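Local coordinates for SMC protein (Pyrococcus furiosus, PDB 3NWC) that forms a homodimer through its hinge domain, binds DNA, and is probably required for chromosome condensation and partitioning, at residues A[11-16]-A[166-171]; A[20-25]-A[87-92]; A[38-43]-A[65-70]; A[52-57]-A[148-153]; A[57-62]-A[126-131]. All blocks are in the same frame, centred on the assembly; numbering follows the deposited sequence. Where two conformers were deposited one is given.

How the interactions relate
Near the N terminus, helix 4-19 meets the chain that follows strand 163-165; this is interaction 1, and it closes the longest loop, with the other four contacts within its span. Interaction 2 joins the turn after that helix to strand 89-93. Inside its span lies interaction 3, where strand 36-39 pairs with strand 66-68, the central neighbour of 89-93 in the three-stranded sheet. Interactions 4 and 5, both starting from helix 52-59, cross interactions 2 and 3 along the chain. Interaction 4 packs that helix on strand 148-151 of the five-stranded sheet, and interaction 5, within that span and sharing Val57, sets its end against helix 121-128. Interactions 1, 2, 4 and 5 also touch the second subunit.

Interaction 1 of 5, residues A[11-16]-A[166-171]; sequences IAAEAQ and GHFRAR
Ala12 and Ala13 of helix 4-19 face an irregular run of chain at Arg169 and Phe168, the CA atoms of Ala12 and Arg169 being 5.1 Å apart. The Phe168 ring lies against the helix with one face on Ala13: the CB methyl sits over the ring centre, 3.5 Å from the centroid and only 13° off the ring normal, a CH-pi contact. Ala12 CB fits closely against the backbone, 3.5 Å from Phe168 O. In the SMC hinge these two segments belong to the two ends of the domain, from which the coiled-coil arms of the full-length protein probably extend. Gln16 reaches over with an extended chain, its amide plane turned 71° from the ring and OE1 at the ring edge. It is joined to the opposing backbone through water: one molecule donates to Gln16 OE1 and to His167 O, while a second donates to Phe168 O at 2.6 Å and accepts a weak bond from Gln16 NE2. Arg169 CB touches Ala12 CB at 4.0 Å, but the extended chain leads away, with NH1 over the centre of the His167 ring and salt-bridged to Glu9, whose carboxylate also accepts from Phe168 N.

Interaction 2 of 5, residues A[20-25]-A[87-92]; sequences RGNRAA and GRLTFL
Asn22 and Arg88 make the polar link: the amide of Asn22 gives a hydrogen bond from ND2 to Arg88 O, 3.2 Å long with an N-H...O angle of 159°. Arg88 O lies close to the amide plane of Asn22, but ND2 stands above the plane of the acceptor carbonyl. Next to this bond the two methyls of Leu89 divide the packing, CD2 beside the Asn22 backbone and amide, CD1 against Ala24 CB (4.3 Å) and the start of the helix at Ala25. Asn22 CG, anti to the backbone N (chi1 173°), lies on the side of Arg88, where ND2 reaches the carbonyl. Both ends of that amide are engaged, since OD1 accepts from Ala24 N at 2.9 Å and ND2 also bonds to Leu86 O, just before Gly87. Further out, Leu89 lies on the face of the three-stranded sheet that packs on helices 24-28 and 71-83. The Arg88 guanidinium bonds through NH1 to Gly166 O and through NH2 to Gly154 O, both of the second subunit. The Asx turn at Asn22 thus leads into helix 24-28 beside strand 89-93, which forms an antiparallel ladder with a strand of the second subunit, the continuous sheet of the SMC hinge dimer.

Interaction 3 of 5, residues A[38-43]-A[65-70]; sequences GTLAEL and NVVVED
Val67 N donates to Gly38 O over 2.8 Å at an N-H...O angle of 162°, the shorter of two backbone bonds between 38-43 and 65-70. The other, Leu40 N to Asn65 O at 3.1 Å, runs nearly along the C=O axis. Between them Thr39 and Val66 form a non-hydrogen-bonded antiparallel pair; beside it Thr39 CA comes within 3.1 Å of Asn65 O as a CA-H...O contact, giving that carbonyl a second partner. Gly38 and Val67 are the hydrogen-bonded pair next to it. As the first strand ends, its chain turns directly into helix 40-43 through a capping box: Thr39 N donates to Glu42 OE1 at 3.0 Å, meeting it from above the carboxylate plane, and Glu42 N returns a weak bond to Thr39 OG1. Thr39 OG1 stands between its backbone N and carbonyl carbon (chi1 64°), on the side where that helix begins. The turn brings Leu40 and Leu43 onto Val67, whose CG2 is touched by Leu40 CD2 and by Leu43 CD1, each at 3.8 Å; the Leu40 side chain crosses Val67 at about a right angle, whereas Leu43 comes in obliquely. On the other face of the sheet, CG2 of Thr39 and CG2 of Val66 meet at 4.2 Å. Asn65 OD1 accepts from Arg62 NH1, outside the contact. Strand 66-68 is the middle of the three-stranded sheet, bonded on its other edge to strand 89-93, while Leu40 and Val67 also pack on helix 121-128.

Interaction 4 of 5, residues A[52-57]-A[148-153]; sequences ALAIEV and RMVTIE
Leu53 meets two flat groups of Glu153, its carboxylate and its backbone carbonyl. The carboxylate only brushes it, OE1 lying 4.1 Å from Leu53 CD2 while bonding to Ser6 outside the contact. The carbonyl is nearer: the same methyl is 3.4 Å from Glu153 O and almost as near its carbon, so it sits over the face of the Glu153 carbonyl. The third flat group, the Arg148 guanidinium, is joined to the helix through a water that donates to Val57 O and accepts from NH2, while NH1 bonds directly to Ala58 O and to Thr131. Between these polar ends lies a centre made mostly by the Val150 methyls. Val150 has CG1 in the crowded position between backbone N and carbonyl carbon, 4.0 Å from Ala54 CB. Its other methyl, CG2, rests on the carbonyl oxygen Ala54 O at 3.5 Å and on Val57 CG1 at 3.8 Å. Helix 52-59 thus packs on strand 148-151 of the five-stranded sheet of the hinge; the axes of 52-57 and 148-151 pass 8.0 Å apart, their N-to-C directions 138° apart. A second water bridges the backbones at the strand's end, accepting from Ala54 N at 3.0 Å and donating to Ile152 O. The union is therefore methyl packing in the middle; at one end water links backbone to backbone, and at the other the Arg148 guanidinium grips the helix both through water and directly.

Interaction 5 of 5, residues A[57-62]-A[126-131]; sequences VALGNR and FALGDT
Ala58 and Leu59, near the end of helix 52-59, pack against Ala127 and Leu128 at the end of helix 121-128, two helices of the SMC hinge that meet close to the centre of the chain. The tight part is apolar. Ala58 CB sits between two methyls, Leu128 CD2 at 3.7 Å and Thr131 CG2 at 3.8 Å, the latter brought round by a type I turn from Leu128 to Thr131. Next to it Leu59 CD2 rests on Ala127 CB at 3.9 Å and on Leu128 CD1, the two leucine side chains crossing at about a right angle. The Leu59 chi1 of -101° lies away from a staggered value, which may reflect some strain. Beyond Gly60, whose positive phi ends the helix, the contact changes character at Arg62. In the conformer described, one of two modelled, its guanidinium presents a face to the rim of the Phe126 ring: Phe126 CZ lies over the centre of the group, 3.6 Å from Arg62 CZ, with the planes 77° apart. The charged end looks toward the dimer interface; in this conformer NH1 bonds to Asn65 OD1 and NH2 forms a salt bridge with Glu158 of the second subunit. The looser part lies where the backbones stand apart, with a single water between them, donating to Ala127 O at 2.7 Å and to Ala58 O at 3.0 Å.

Interaction 1 of 5, residues A[11-16]-A[166-171]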
# COMPACT_ATOMS: atom_id res chain seq x y z
N ILE A 11 -2.11 -13.52 -13.56
CA ILE A 11 -1.40 -14.58 -12.86
C ILE A 11 -0.22 -13.99 -12.10
O ILE A 11 0.02 -14.32 -10.93
CB ILE A 11 -0.89 -15.68 -13.83
CG1 ILE A 11 -2.07 -16.32 -14.57
CG2 ILE A 11 -0.11 -16.74 -13.06
CD1 ILE A 11 -3.05 -17.04 -13.66
N ALA A 12 0.53 -13.12 -12.77
CA ALA A 12 1.72 -12.53 -12.15
C ALA A 12 1.33 -11.65 -10.97
O ALA A 12 1.93 -11.71 -9.92
CB ALA A 12 2.55 -11.75 -13.16
N ALA A 13 0.30 -10.83 -11.14
CA ALA A 13 -0.11 -9.98 -10.04
C ALA A 13 -0.50 -10.79 -8.82
O ALA A 13 -0.16 -10.44 -7.68
CB ALA A 13 -1.25 -9.06 -10.49
N GLU A 14 -1.23 -11.87 -9.04
CA GLU A 14 -1.71 -12.72 -7.97
C GLU A 14 -0.54 -13.40 -7.27
O GLU A 14 -0.49 -13.48 -6.05
CB GLU A 14 -2.68 -13.77 -8.51
CG GLU A 14 -3.98 -13.14 -9.04
CD GLU A 14 -4.92 -14.14 -9.69
OE1 GLU A 14 -4.45 -15.18 -10.20
OE2 GLU A 14 -6.14 -13.87 -9.68
N ALA A 15 0.41 -13.88 -8.07
CA ALA A 15 1.59 -14.53 -7.51
C ALA A 15 2.41 -13.57 -6.66
O ALA A 15 2.93 -13.94 -5.60
CB ALA A 15 2.44 -15.14 -8.65
N GLN A 16 2.53 -12.33 -7.11
CA GLN A 16 3.33 -11.36 -6.37
C GLN A 16 2.66 -10.97 -5.07
O GLN A 16 3.33 -10.76 -4.06
CB GLN A 16 3.63 -10.12 -7.22
CG GLN A 16 4.35 -10.50 -8.52
CD GLN A 16 5.01 -9.34 -9.23
OE1 GLN A 16 4.55 -8.21 -9.16
NE2 GLN A 16 6.13 -9.62 -9.91
N GLY A 166 3.02 -0.44 -15.46
CA GLY A 166 4.08 -1.38 -15.77
C GLY A 166 3.57 -2.81 -15.75
O GLY A 166 2.48 -3.08 -15.24
N HIS A 167 4.35 -3.73 -16.30
CA HIS A 167 3.96 -5.13 -16.30
C HIS A 167 4.15 -5.79 -14.96
O HIS A 167 5.20 -5.66 -14.32
CB HIS A 167 4.76 -5.90 -17.34
CG HIS A 167 4.47 -5.48 -18.75
ND1 HIS A 167 5.31 -5.79 -19.80
CD2 HIS A 167 3.44 -4.78 -19.27
CE1 HIS A 167 4.80 -5.29 -20.91
NE2 HIS A 167 3.68 -4.67 -20.62
N PHE A 168 3.15 -6.55 -14.55
CA PHE A 168 3.33 -7.48 -13.44
C PHE A 168 4.21 -8.65 -13.89
O PHE A 168 4.99 -9.18 -13.11
CB PHE A 168 1.99 -8.02 -12.96
CG PHE A 168 1.19 -7.03 -12.16
CD1 PHE A 168 1.43 -6.87 -10.81
CD2 PHE A 168 0.20 -6.27 -12.76
CE1 PHE A 168 0.69 -5.96 -10.06
CE2 PHE A 168 -0.53 -5.35 -12.02
CZ PHE A 168 -0.29 -5.22 -10.67
N ARG A 169 4.07 -9.06 -15.13
CA ARG A 169 4.73 -10.30 -15.55
C ARG A 169 6.21 -10.03 -15.77
O ARG A 169 6.60 -8.98 -16.28
CB ARG A 169 4.07 -10.90 -16.78
CG ARG A 169 4.25 -10.10 -18.04
CD ARG A 169 3.26 -10.56 -19.09
NE ARG A 169 3.47 -9.88 -20.37
CZ ARG A 169 2.89 -8.74 -20.72
NH1 ARG A 169 2.05 -8.12 -19.89
NH2 ARG A 169 3.15 -8.21 -21.91
N ALA A 170 7.03 -10.98 -15.33
CA ALA A 170 8.46 -10.80 -15.33
C ALA A 170 9.03 -11.25 -16.67
O ALA A 170 8.36 -11.93 -17.44
CB ALA A 170 9.08 -11.60 -14.21
N ARG A 171 10.26 -10.84 -16.93
CA ARG A 171 10.93 -11.20 -18.19
C ARG A 171 11.10 -12.72 -18.30
O ARG A 171 10.75 -13.31 -19.33
CB ARG A 171 12.29 -10.49 -18.26
CG ARG A 171 13.14 -10.88 -19.46
CD ARG A 171 14.47 -10.14 -19.44
NE ARG A 171 14.33 -8.71 -19.69
CZ ARG A 171 14.17 -8.17 -20.89
NH1 ARG A 171 14.12 -8.93 -21.97
NH2 ARG A 171 14.05 -6.85 -21.01
O HOH W 1 5.72 -6.22 -11.37
O HOH W 2 7.49 -8.95 -12.30

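Interaction 2 of 5, residues A[20-25]-A[87-92]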
# COMPACT_ATOMS: atom_id res chain seq x y z
N ARG A 20 4.36 -11.19 -1.17
CA ARG A 20 4.23 -10.12 -0.22
C ARG A 20 3.11 -10.66 0.65
O ARG A 20 2.66 -11.79 0.44
CB ARG A 20 3.87 -8.82 -0.94
CG ARG A 20 4.89 -8.44 -2.02
CD ARG A 20 4.69 -7.03 -2.55
NE ARG A 20 5.83 -6.57 -3.35
CZ ARG A 20 5.89 -6.63 -4.68
NH1 ARG A 20 4.87 -7.14 -5.37
NH2 ARG A 20 6.96 -6.18 -5.33
N GLY A 21 2.65 -9.92 1.64
CA GLY A 21 1.54 -10.42 2.43
C GLY A 21 1.87 -11.57 3.37
O GLY A 21 2.86 -12.29 3.21
N ASN A 22 0.99 -11.76 4.34
CA ASN A 22 1.29 -12.51 5.55
C ASN A 22 0.13 -13.47 5.90
O ASN A 22 -1.00 -13.03 6.12
CB ASN A 22 1.51 -11.49 6.67
CG ASN A 22 1.68 -12.13 8.03
OD1 ASN A 22 1.84 -13.34 8.15
ND2 ASN A 22 1.63 -11.29 9.07
N ARG A 23 0.42 -14.76 5.94
CA ARG A 23 -0.63 -15.76 6.19
C ARG A 23 -1.08 -15.78 7.65
O ARG A 23 -1.77 -16.71 8.09
CB ARG A 23 -0.16 -17.15 5.76
CG ARG A 23 -1.26 -18.20 5.68
CD ARG A 23 -0.70 -19.57 5.30
NE ARG A 23 -0.48 -19.70 3.87
CZ ARG A 23 0.60 -19.25 3.23
NH1 ARG A 23 1.55 -18.62 3.90
NH2 ARG A 23 0.72 -19.42 1.92
N ALA A 24 -0.70 -14.75 8.40
CA ALA A 24 -1.05 -14.64 9.81
C ALA A 24 -2.56 -14.58 10.03
O ALA A 24 -3.05 -14.93 11.10
CB ALA A 24 -0.39 -13.43 10.44
N ALA A 25 -3.29 -14.14 9.01
CA ALA A 25 -4.74 -14.06 9.12
C ALA A 25 -5.32 -15.42 9.47
O ALA A 25 -6.30 -15.51 10.21
CB ALA A 25 -5.35 -13.54 7.83
N GLY A 87 3.98 -11.14 12.87
CA GLY A 87 4.08 -10.03 11.95
C GLY A 87 2.92 -9.06 12.07
O GLY A 87 2.33 -8.92 13.13
N ARG A 88 2.61 -8.39 10.96
CA ARG A 88 1.62 -7.31 10.97
C ARG A 88 0.43 -7.57 10.07
O ARG A 88 0.54 -8.25 9.05
CB ARG A 88 2.28 -5.99 10.55
CG ARG A 88 3.23 -5.46 11.62
CD ARG A 88 4.09 -4.36 11.10
NE ARG A 88 3.38 -3.10 10.80
CZ ARG A 88 3.16 -2.12 11.69
NH1 ARG A 88 3.53 -2.25 12.95
NH2 ARG A 88 2.57 -1.00 11.31
N LEU A 89 -0.72 -7.02 10.47
CA LEU A 89 -1.91 -6.98 9.62
C LEU A 89 -2.58 -5.62 9.72
O LEU A 89 -2.41 -4.91 10.71
CB LEU A 89 -2.92 -8.05 10.04
CG LEU A 89 -2.49 -9.52 9.90
CD1 LEU A 89 -3.54 -10.44 10.54
CD2 LEU A 89 -2.23 -9.91 8.44
N THR A 90 -3.36 -5.29 8.69
CA THR A 90 -4.20 -4.12 8.65
C THR A 90 -5.64 -4.55 8.85
O THR A 90 -6.13 -5.45 8.16
CB THR A 90 -4.07 -3.40 7.30
OG1 THR A 90 -2.71 -2.98 7.13
CG2 THR A 90 -4.97 -2.17 7.25
N PHE A 91 -6.30 -3.94 9.83
CA PHE A 91 -7.66 -4.32 10.19
C PHE A 91 -8.66 -3.27 9.77
O PHE A 91 -8.38 -2.07 9.89
CB PHE A 91 -7.74 -4.56 11.69
CG PHE A 91 -6.86 -5.69 12.16
CD1 PHE A 91 -7.32 -7.00 12.14
CD2 PHE A 91 -5.57 -5.44 12.60
CE1 PHE A 91 -6.50 -8.04 12.56
CE2 PHE A 91 -4.74 -6.48 13.02
CZ PHE A 91 -5.22 -7.79 13.00
N LEU A 92 -9.83 -3.72 9.29
CA LEU A 92 -10.91 -2.83 8.88
C LEU A 92 -12.13 -3.01 9.80
O LEU A 92 -12.89 -3.96 9.64
CB LEU A 92 -11.31 -3.11 7.43
CG LEU A 92 -10.15 -3.17 6.42
CD1 LEU A 92 -10.70 -3.37 5.01
CD2 LEU A 92 -9.33 -1.90 6.47

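Interaction 3 of 5, residues A[38-43]-A[65-70]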
# COMPACT_ATOMS: atom_id res chain seq x y z
N GLY A 38 -12.44 -12.12 8.14
CA GLY A 38 -11.48 -12.62 7.17
C GLY A 38 -10.92 -11.49 6.32
O GLY A 38 -11.24 -10.33 6.54
N THR A 39 -10.06 -11.84 5.36
CA THR A 39 -9.49 -10.85 4.46
C THR A 39 -10.48 -10.48 3.36
O THR A 39 -11.35 -11.28 3.02
CB THR A 39 -8.22 -11.39 3.79
OG1 THR A 39 -8.55 -12.52 2.98
CG2 THR A 39 -7.19 -11.82 4.84
N LEU A 40 -10.34 -9.29 2.80
CA LEU A 40 -11.17 -8.89 1.67
C LEU A 40 -11.03 -9.87 0.51
O LEU A 40 -11.99 -10.13 -0.20
CB LEU A 40 -10.85 -7.47 1.22
CG LEU A 40 -11.47 -6.37 2.07
CD1 LEU A 40 -11.05 -4.98 1.58
CD2 LEU A 40 -12.99 -6.54 2.02
N ALA A 41 -9.82 -10.39 0.32
CA ALA A 41 -9.60 -11.39 -0.72
C ALA A 41 -10.49 -12.62 -0.54
O ALA A 41 -10.84 -13.28 -1.51
CB ALA A 41 -8.13 -11.80 -0.78
N GLU A 42 -10.85 -12.93 0.70
CA GLU A 42 -11.67 -14.11 0.96
C GLU A 42 -13.15 -13.77 0.88
O GLU A 42 -13.99 -14.67 0.87
CB GLU A 42 -11.37 -14.69 2.34
CG GLU A 42 -9.94 -15.19 2.50
CD GLU A 42 -9.57 -15.50 3.94
OE1 GLU A 42 -10.09 -14.84 4.86
OE2 GLU A 42 -8.76 -16.42 4.14
N LEU A 43 -13.45 -12.48 0.81
CA LEU A 43 -14.82 -12.03 1.00
C LEU A 43 -15.44 -11.43 -0.26
O LEU A 43 -16.64 -11.13 -0.29
CB LEU A 43 -14.87 -11.01 2.14
CG LEU A 43 -14.47 -11.52 3.53
CD1 LEU A 43 -14.33 -10.37 4.54
CD2 LEU A 43 -15.49 -12.55 4.01
N ASN A 65 -6.15 -6.99 3.77
CA ASN A 65 -6.72 -6.38 4.97
C ASN A 65 -7.77 -7.30 5.59
O ASN A 65 -8.51 -7.96 4.87
CB ASN A 65 -7.39 -5.05 4.65
CG ASN A 65 -6.42 -3.93 4.32
OD1 ASN A 65 -6.84 -2.77 4.20
ND2 ASN A 65 -5.15 -4.25 4.14
N VAL A 66 -7.85 -7.32 6.92
CA VAL A 66 -8.74 -8.22 7.64
C VAL A 66 -9.93 -7.44 8.17
O VAL A 66 -9.75 -6.48 8.90
CB VAL A 66 -8.04 -8.88 8.85
CG1 VAL A 66 -9.02 -9.77 9.62
CG2 VAL A 66 -6.82 -9.70 8.41
N VAL A 67 -11.12 -7.86 7.76
CA VAL A 67 -12.36 -7.20 8.18
C VAL A 67 -12.77 -7.71 9.57
O VAL A 67 -12.86 -8.92 9.78
CB VAL A 67 -13.49 -7.49 7.18
CG1 VAL A 67 -14.82 -6.83 7.63
CG2 VAL A 67 -13.13 -6.98 5.80
N VAL A 68 -12.99 -6.80 10.51
CA VAL A 68 -13.41 -7.16 11.86
C VAL A 68 -14.62 -6.33 12.31
O VAL A 68 -14.93 -5.31 11.70
CB VAL A 68 -12.27 -6.98 12.89
CG1 VAL A 68 -11.07 -7.83 12.50
CG2 VAL A 68 -11.86 -5.50 13.01
N GLU A 69 -15.27 -6.79 13.37
CA GLU A 69 -16.50 -6.16 13.85
C GLU A 69 -16.27 -4.72 14.29
O GLU A 69 -17.00 -3.81 13.87
CB GLU A 69 -17.09 -6.97 15.01
CG GLU A 69 -18.41 -6.43 15.56
OE1 GLU A 69 -19.70 -6.10 13.58
OE2 GLU A 69 -20.41 -7.59 15.01
N ASP A 70 -15.25 -4.50 15.12
CA ASP A 70 -14.98 -3.16 15.62
C ASP A 70 -13.52 -2.95 16.04
O ASP A 70 -12.70 -3.86 15.91
CB ASP A 70 -15.91 -2.83 16.79
CG ASP A 70 -15.80 -3.83 17.93
OD1 ASP A 70 -14.67 -4.27 18.23
OD2 ASP A 70 -16.84 -4.17 18.53

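Interaction 4 of 5, residues A[52-57]-A[148-153]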
# COMPACT_ATOMS: atom_id res chain seq x y z
N ALA A 52 -11.30 -9.23 -13.95
CA ALA A 52 -10.48 -9.87 -12.93
C ALA A 52 -9.18 -9.12 -12.66
O ALA A 52 -8.80 -8.96 -11.51
CB ALA A 52 -10.18 -11.31 -13.30
N LEU A 53 -8.50 -8.69 -13.70
CA LEU A 53 -7.26 -7.93 -13.51
C LEU A 53 -7.55 -6.55 -12.91
O LEU A 53 -6.88 -6.09 -11.99
CB LEU A 53 -6.49 -7.82 -14.84
CG LEU A 53 -5.16 -7.05 -14.86
CD1 LEU A 53 -4.14 -7.64 -13.86
CD2 LEU A 53 -4.58 -7.05 -16.26
N ALA A 54 -8.57 -5.87 -13.44
CA ALA A 54 -8.92 -4.55 -12.92
C ALA A 54 -9.21 -4.57 -11.42
O ALA A 54 -8.79 -3.68 -10.68
CB ALA A 54 -10.12 -3.99 -13.70
N ILE A 55 -9.92 -5.60 -10.97
CA ILE A 55 -10.26 -5.72 -9.55
C ILE A 55 -9.04 -6.12 -8.71
O ILE A 55 -8.86 -5.60 -7.61
CB ILE A 55 -11.42 -6.72 -9.33
CG1 ILE A 55 -12.70 -6.16 -9.98
CG2 ILE A 55 -11.66 -6.96 -7.86
CD1 ILE A 55 -13.01 -4.74 -9.50
N GLU A 56 -8.23 -7.04 -9.21
CA GLU A 56 -6.97 -7.37 -8.52
C GLU A 56 -6.15 -6.10 -8.31
O GLU A 56 -5.66 -5.85 -7.20
CB GLU A 56 -6.18 -8.40 -9.32
CG GLU A 56 -4.75 -8.64 -8.81
CD GLU A 56 -4.70 -9.28 -7.44
OE1 GLU A 56 -5.61 -10.07 -7.11
OE2 GLU A 56 -3.74 -8.99 -6.69
N VAL A 57 -5.97 -5.32 -9.38
CA VAL A 57 -5.18 -4.09 -9.30
C VAL A 57 -5.83 -3.04 -8.38
O VAL A 57 -5.17 -2.40 -7.56
CB VAL A 57 -4.93 -3.50 -10.71
CG1 VAL A 57 -4.32 -2.10 -10.63
CG2 VAL A 57 -4.04 -4.45 -11.54
N ARG A 148 -10.82 8.07 -8.89
CA ARG A 148 -9.99 6.85 -8.81
C ARG A 148 -10.36 5.91 -9.95
O ARG A 148 -11.51 5.51 -10.08
CB ARG A 148 -10.14 6.14 -7.46
CG ARG A 148 -9.13 4.98 -7.25
CD ARG A 148 -9.25 4.37 -5.85
NE ARG A 148 -7.99 3.76 -5.40
CZ ARG A 148 -7.72 2.46 -5.45
NH1 ARG A 148 -8.61 1.61 -5.94
NH2 ARG A 148 -6.55 2.01 -5.01
N MSE A 149 -9.38 5.56 -10.77
CA MSE A 149 -9.64 4.73 -11.95
C MSE A 149 -8.66 3.56 -12.04
O MSE A 149 -7.51 3.66 -11.62
CB MSE A 149 -9.54 5.56 -13.22
CG MSE A 149 -10.57 6.68 -13.31
SE MSE A 149 -10.06 7.94 -14.70
CE MSE A 149 -8.44 8.64 -13.87
N VAL A 150 -9.13 2.47 -12.61
CA VAL A 150 -8.23 1.37 -12.95
C VAL A 150 -8.55 1.04 -14.40
O VAL A 150 -9.72 1.04 -14.78
CB VAL A 150 -8.44 0.16 -12.01
CG1 VAL A 150 -9.91 -0.33 -12.03
CG2 VAL A 150 -7.48 -0.95 -12.35
N THR A 151 -7.54 0.81 -15.22
CA THR A 151 -7.81 0.43 -16.60
C THR A 151 -8.00 -1.07 -16.67
O THR A 151 -7.58 -1.80 -15.78
CB THR A 151 -6.69 0.85 -17.58
OG1 THR A 151 -5.51 0.07 -17.34
CG2 THR A 151 -6.39 2.33 -17.44
N ILE A 152 -8.64 -1.54 -17.74
CA ILE A 152 -8.89 -2.96 -17.89
C ILE A 152 -7.58 -3.74 -17.92
O ILE A 152 -7.53 -4.89 -17.53
CB ILE A 152 -9.70 -3.25 -19.17
CG1 ILE A 152 -11.17 -2.89 -18.94
CG2 ILE A 152 -9.61 -4.71 -19.53
CD1 ILE A 152 -11.90 -3.93 -18.11
N GLU A 153 -6.51 -3.08 -18.37
CA GLU A 153 -5.22 -3.75 -18.52
C GLU A 153 -4.31 -3.57 -17.31
O GLU A 153 -3.20 -4.11 -17.27
CB GLU A 153 -4.53 -3.30 -19.80
CG GLU A 153 -5.23 -3.82 -21.05
CD GLU A 153 -5.43 -5.33 -21.01
OE1 GLU A 153 -4.70 -6.01 -20.26
OE2 GLU A 153 -6.32 -5.84 -21.73
O HOH W 3 -9.53 -6.44 -16.19
O HOH W 4 -4.76 -0.51 -5.49

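Interaction 5 of 5, residues A[57-62]-A[126-131]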
# COMPACT_ATOMS: atom_id res chain seq x y z
N VAL A 57 -5.97 -5.32 -9.38
CA VAL A 57 -5.18 -4.09 -9.30
C VAL A 57 -5.83 -3.04 -8.38
O VAL A 57 -5.17 -2.40 -7.56
CB VAL A 57 -4.93 -3.50 -10.71
CG1 VAL A 57 -4.32 -2.10 -10.63
CG2 VAL A 57 -4.04 -4.45 -11.54
N ALA A 58 -7.14 -2.86 -8.52
CA ALA A 58 -7.78 -1.81 -7.72
C ALA A 58 -7.81 -2.13 -6.22
O ALA A 58 -7.80 -1.22 -5.38
CB ALA A 58 -9.18 -1.49 -8.25
N LEU A 59 -7.90 -3.42 -5.89
CA LEU A 59 -7.82 -3.83 -4.48
C LEU A 59 -6.39 -3.69 -3.98
O LEU A 59 -6.16 -3.19 -2.88
CB LEU A 59 -8.25 -5.27 -4.32
CG LEU A 59 -9.63 -5.65 -3.83
CD1 LEU A 59 -9.67 -7.15 -3.58
CD2 LEU A 59 -9.94 -4.90 -2.54
N GLY A 60 -5.44 -4.13 -4.78
CA GLY A 60 -4.04 -4.09 -4.38
C GLY A 60 -3.84 -4.73 -3.01
O GLY A 60 -4.38 -5.81 -2.74
N ASN A 61 -3.09 -4.06 -2.14
CA ASN A 61 -2.80 -4.60 -0.82
C ASN A 61 -4.02 -4.71 0.07
O ASN A 61 -4.02 -5.43 1.07
CB ASN A 61 -1.75 -3.75 -0.10
CG ASN A 61 -0.36 -3.98 -0.62
OD1 ASN A 61 -0.10 -4.98 -1.29
ND2 ASN A 61 0.55 -3.07 -0.31
N ARG A 62 -5.08 -4.00 -0.29
CA ARG A 62 -6.29 -4.05 0.52
C ARG A 62 -6.84 -5.47 0.55
O ARG A 62 -7.51 -5.86 1.49
CB ARG A 62 -7.34 -3.07 -0.00
CG ARG A 62 -6.93 -1.62 0.12
CD ARG A 62 -6.39 -1.34 1.50
NE ARG A 62 -6.03 0.06 1.66
CZ ARG A 62 -5.69 0.62 2.81
NH1 ARG A 62 -5.67 -0.12 3.92
NH2 ARG A 62 -5.39 1.90 2.85
N PHE A 126 -15.07 0.91 1.32
CA PHE A 126 -13.83 1.60 1.68
C PHE A 126 -12.73 1.27 0.66
O PHE A 126 -12.00 2.15 0.21
CB PHE A 126 -13.36 1.22 3.09
CG PHE A 126 -11.87 1.29 3.25
CD1 PHE A 126 -11.24 2.52 3.40
CD2 PHE A 126 -11.11 0.15 3.21
CE1 PHE A 126 -9.87 2.58 3.52
CE2 PHE A 126 -9.75 0.21 3.33
CZ PHE A 126 -9.13 1.43 3.49
N ALA A 127 -12.62 0.00 0.26
CA ALA A 127 -11.55 -0.39 -0.65
C ALA A 127 -11.81 -0.02 -2.11
O ALA A 127 -10.90 0.36 -2.85
CB ALA A 127 -11.28 -1.90 -0.53
N LEU A 128 -13.06 -0.18 -2.54
CA LEU A 128 -13.38 -0.11 -3.96
C LEU A 128 -14.49 0.88 -4.30
O LEU A 128 -14.82 1.04 -5.47
CB LEU A 128 -13.79 -1.50 -4.46
CG LEU A 128 -12.63 -2.51 -4.48
CD1 LEU A 128 -13.18 -3.91 -4.74
CD2 LEU A 128 -11.65 -2.11 -5.58
N GLY A 129 -15.03 1.53 -3.29
CA GLY A 129 -16.23 2.36 -3.44
C GLY A 129 -16.14 3.59 -4.33
O GLY A 129 -17.16 4.05 -4.84
N ASP A 130 -14.94 4.13 -4.52
CA ASP A 130 -14.81 5.23 -5.46
C ASP A 130 -13.96 4.88 -6.66
O ASP A 130 -13.55 5.75 -7.41
CB ASP A 130 -14.35 6.53 -4.76
CG ASP A 130 -12.90 6.48 -4.29
OD1 ASP A 130 -12.28 5.40 -4.26
OD2 ASP A 130 -12.37 7.55 -3.93
N THR A 131 -13.73 3.58 -6.87
CA THR A 131 -12.99 3.14 -8.05
C THR A 131 -13.89 2.96 -9.26
O THR A 131 -14.92 2.30 -9.21
CB THR A 131 -12.22 1.82 -7.80
OG1 THR A 131 -11.35 2.00 -6.68
CG2 THR A 131 -11.37 1.46 -9.02
O HOH W 5 -8.29 -0.32 -2.58